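Local coordinates for protein fatty acid amide hydrolase (Candida albicans, PDB 6KVR) that probably hydrolyses amides of monocarboxylic acids to the free carboxylate and ammonium, as a member of the amidase signature family, at residues K386-T391 with T484-I489. Numbering follows the deposited sequence.
Sequences KLAYET and TSLWNI
Two helices of the amidase fold cross here at 79°, their local axes 9.3 Å apart, and Ala388 sits at the crossing with its methyl directed toward the partner helix. Its CB meets Leu486 CD1 at 3.8 Å and, from the next turn of that helix, Ile489 CG2 at 4.1 Å. With CG anti to the backbone N, the end of Leu486 bends in and its CD1 does the touching, while CD2 sits above one face of the Trp487 ring, toward its rim. Ile489 is fully extended (chi1 -172°, chi2 178°), so its tip, CD1, passes beside the Ala388 carbonyl oxygen and ends 3.9 Å from Thr391 CG2, the two side chains crossing at about a right angle. One turn before Ile489, Ser485 OG comes only loosely, and obliquely, to the Tyr389 ring; its hydrogen bond goes to Trp481 O. Helix 434-457 packs against the same pair, Leu447 touching Ile489 and Thr443 touching Thr391. Thr484 OG1 hydrogen-bonds to Gly255 O, in the segment predicted to bind substrate, and Asn488 ND2 to Asp253 OD1. Thr391 is itself held in rotation by OG1, which donates to Leu387 O at 2.8 Å from above the carbonyl plane, sharing that oxygen with Thr391 N.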
loop_
_atom_site.group_PDB
_atom_site.type_symbol
_atom_site.label_atom_id
_atom_site.label_comp_id
_atom_site.label_asym_id
_atom_site.label_seq_id
_atom_site.Cartn_x
_atom_site.Cartn_y
_atom_site.Cartn_z
ATOM N N LYS A 386 22.309 -10.004 -1.125
ATOM C CA LYS A 386 23.173 -8.885 -1.482
ATOM C C LYS A 386 22.407 -7.820 -2.261
ATOM O O LYS A 386 22.534 -6.625 -1.977
ATOM C CB LYS A 386 24.379 -9.380 -2.282
ATOM C CG LYS A 386 25.330 -8.263 -2.702
ATOM C CD LYS A 386 26.622 -8.833 -3.260
ATOM C CE LYS A 386 27.467 -7.746 -3.915
ATOM N NZ LYS A 386 28.748 -8.286 -4.464
ATOM N N LEU A 387 21.608 -8.227 -3.255
ATOM C CA LEU A 387 20.786 -7.244 -3.951
ATOM C C LEU A 387 19.794 -6.583 -2.995
ATOM O O LEU A 387 19.572 -5.367 -3.063
ATOM C CB LEU A 387 20.060 -7.906 -5.124
ATOM C CG LEU A 387 19.214 -7.001 -6.024
ATOM C CD1 LEU A 387 20.089 -5.970 -6.734
ATOM C CD2 LEU A 387 18.428 -7.849 -7.031
ATOM N N ALA A 388 19.181 -7.370 -2.099
ATOM C CA ALA A 388 18.226 -6.796 -1.159
ATOM C C ALA A 388 18.902 -5.764 -0.264
ATOM O O ALA A 388 18.374 -4.664 -0.070
ATOM C CB ALA A 388 17.568 -7.891 -0.320
ATOM N N TYR A 389 20.098 -6.080 0.234
ATOM C CA TYR A 389 20.811 -5.168 1.128
ATOM C C TYR A 389 21.170 -3.873 0.417
ATOM O O TYR A 389 20.931 -2.780 0.943
ATOM C CB TYR A 389 22.069 -5.846 1.672
ATOM C CG TYR A 389 22.902 -4.961 2.573
ATOM C CD1 TYR A 389 22.577 -4.797 3.917
ATOM C CD2 TYR A 389 24.019 -4.280 2.081
ATOM C CE1 TYR A 389 23.352 -4.000 4.756
ATOM C CE2 TYR A 389 24.800 -3.465 2.919
ATOM C CZ TYR A 389 24.458 -3.326 4.251
ATOM O OH TYR A 389 25.218 -2.512 5.084
ATOM N N GLU A 390 21.717 -3.980 -0.798
ATOM C CA GLU A 390 22.117 -2.798 -1.553
ATOM C C GLU A 390 20.914 -1.966 -1.962
ATOM O O GLU A 390 20.960 -0.730 -1.916
ATOM C CB GLU A 390 22.904 -3.198 -2.807
ATOM C CG GLU A 390 24.379 -3.449 -2.544
ATOM C CD GLU A 390 25.028 -4.352 -3.589
ATOM O OE1 GLU A 390 26.166 -4.812 -3.347
ATOM O OE2 GLU A 390 24.416 -4.581 -4.660
ATOM N N THR A 391 19.829 -2.618 -2.390
ATOM C CA THR A 391 18.668 -1.853 -2.825
ATOM C C THR A 391 18.063 -1.079 -1.662
ATOM O O THR A 391 17.751 0.108 -1.792
ATOM C CB THR A 391 17.618 -2.769 -3.465
ATOM O OG1 THR A 391 18.201 -3.459 -4.574
ATOM C CG2 THR A 391 16.429 -1.935 -3.967
ATOM N N THR A 484 18.014 -7.596 9.826
ATOM C CA THR A 484 16.687 -6.996 9.987
ATOM C C THR A 484 16.211 -6.278 8.733
ATOM O O THR A 484 15.017 -6.337 8.404
ATOM C CB THR A 484 16.653 -5.993 11.142
ATOM O OG1 THR A 484 17.811 -5.146 11.078
ATOM C CG2 THR A 484 16.568 -6.697 12.510
ATOM N N SER A 485 17.117 -5.605 8.017
ATOM C CA SER A 485 16.672 -4.782 6.904
ATOM C C SER A 485 16.089 -5.617 5.772
ATOM O O SER A 485 15.301 -5.091 4.981
ATOM C CB SER A 485 17.820 -3.905 6.391
ATOM O OG SER A 485 18.834 -4.681 5.780
ATOM N N LEU A 486 16.441 -6.905 5.690
ATOM C CA LEU A 486 15.848 -7.779 4.678
ATOM C C LEU A 486 14.326 -7.802 4.787
ATOM O O LEU A 486 13.618 -7.718 3.776
ATOM C CB LEU A 486 16.405 -9.197 4.818
ATOM C CG LEU A 486 15.757 -10.265 3.936
ATOM C CD1 LEU A 486 16.005 -9.962 2.449
ATOM C CD2 LEU A 486 16.198 -11.706 4.326
ATOM N N TRP A 487 13.803 -7.931 6.003
ATOM C CA TRP A 487 12.356 -7.984 6.167
ATOM C C TRP A 487 11.688 -6.614 6.034
ATOM O O TRP A 487 10.454 -6.554 5.916
ATOM C CB TRP A 487 12.019 -8.654 7.512
ATOM C CG TRP A 487 12.820 -9.921 7.628
ATOM C CD1 TRP A 487 13.849 -10.159 8.483
ATOM C CD2 TRP A 487 12.701 -11.103 6.803
ATOM N NE1 TRP A 487 14.361 -11.418 8.266
ATOM C CE2 TRP A 487 13.679 -12.015 7.237
ATOM C CE3 TRP A 487 11.855 -11.476 5.752
ATOM C CZ2 TRP A 487 13.843 -13.279 6.656
ATOM C CZ3 TRP A 487 12.014 -12.744 5.176
ATOM C CH2 TRP A 487 13.006 -13.622 5.625
ATOM N N ASN A 488 12.461 -5.521 6.011
ATOM C CA ASN A 488 11.857 -4.232 5.685
ATOM C C ASN A 488 11.628 -4.089 4.187
ATOM O O ASN A 488 10.575 -3.599 3.764
ATOM C CB ASN A 488 12.727 -3.083 6.182
ATOM C CG ASN A 488 12.814 -3.043 7.693
ATOM O OD1 ASN A 488 13.825 -3.428 8.269
ATOM N ND2 ASN A 488 11.743 -2.606 8.341
ATOM N N ILE A 489 12.594 -4.507 3.366
ATOM C CA ILE A 489 12.379 -4.357 1.932
ATOM C C ILE A 489 11.357 -5.384 1.445
ATOM O O ILE A 489 10.551 -5.081 0.568
ATOM C CB ILE A 489 13.713 -4.417 1.145
ATOM C CG1 ILE A 489 13.467 -4.073 -0.321
ATOM C CG2 ILE A 489 14.383 -5.792 1.240
ATOM C CD1 ILE A 489 14.737 -4.063 -1.188
#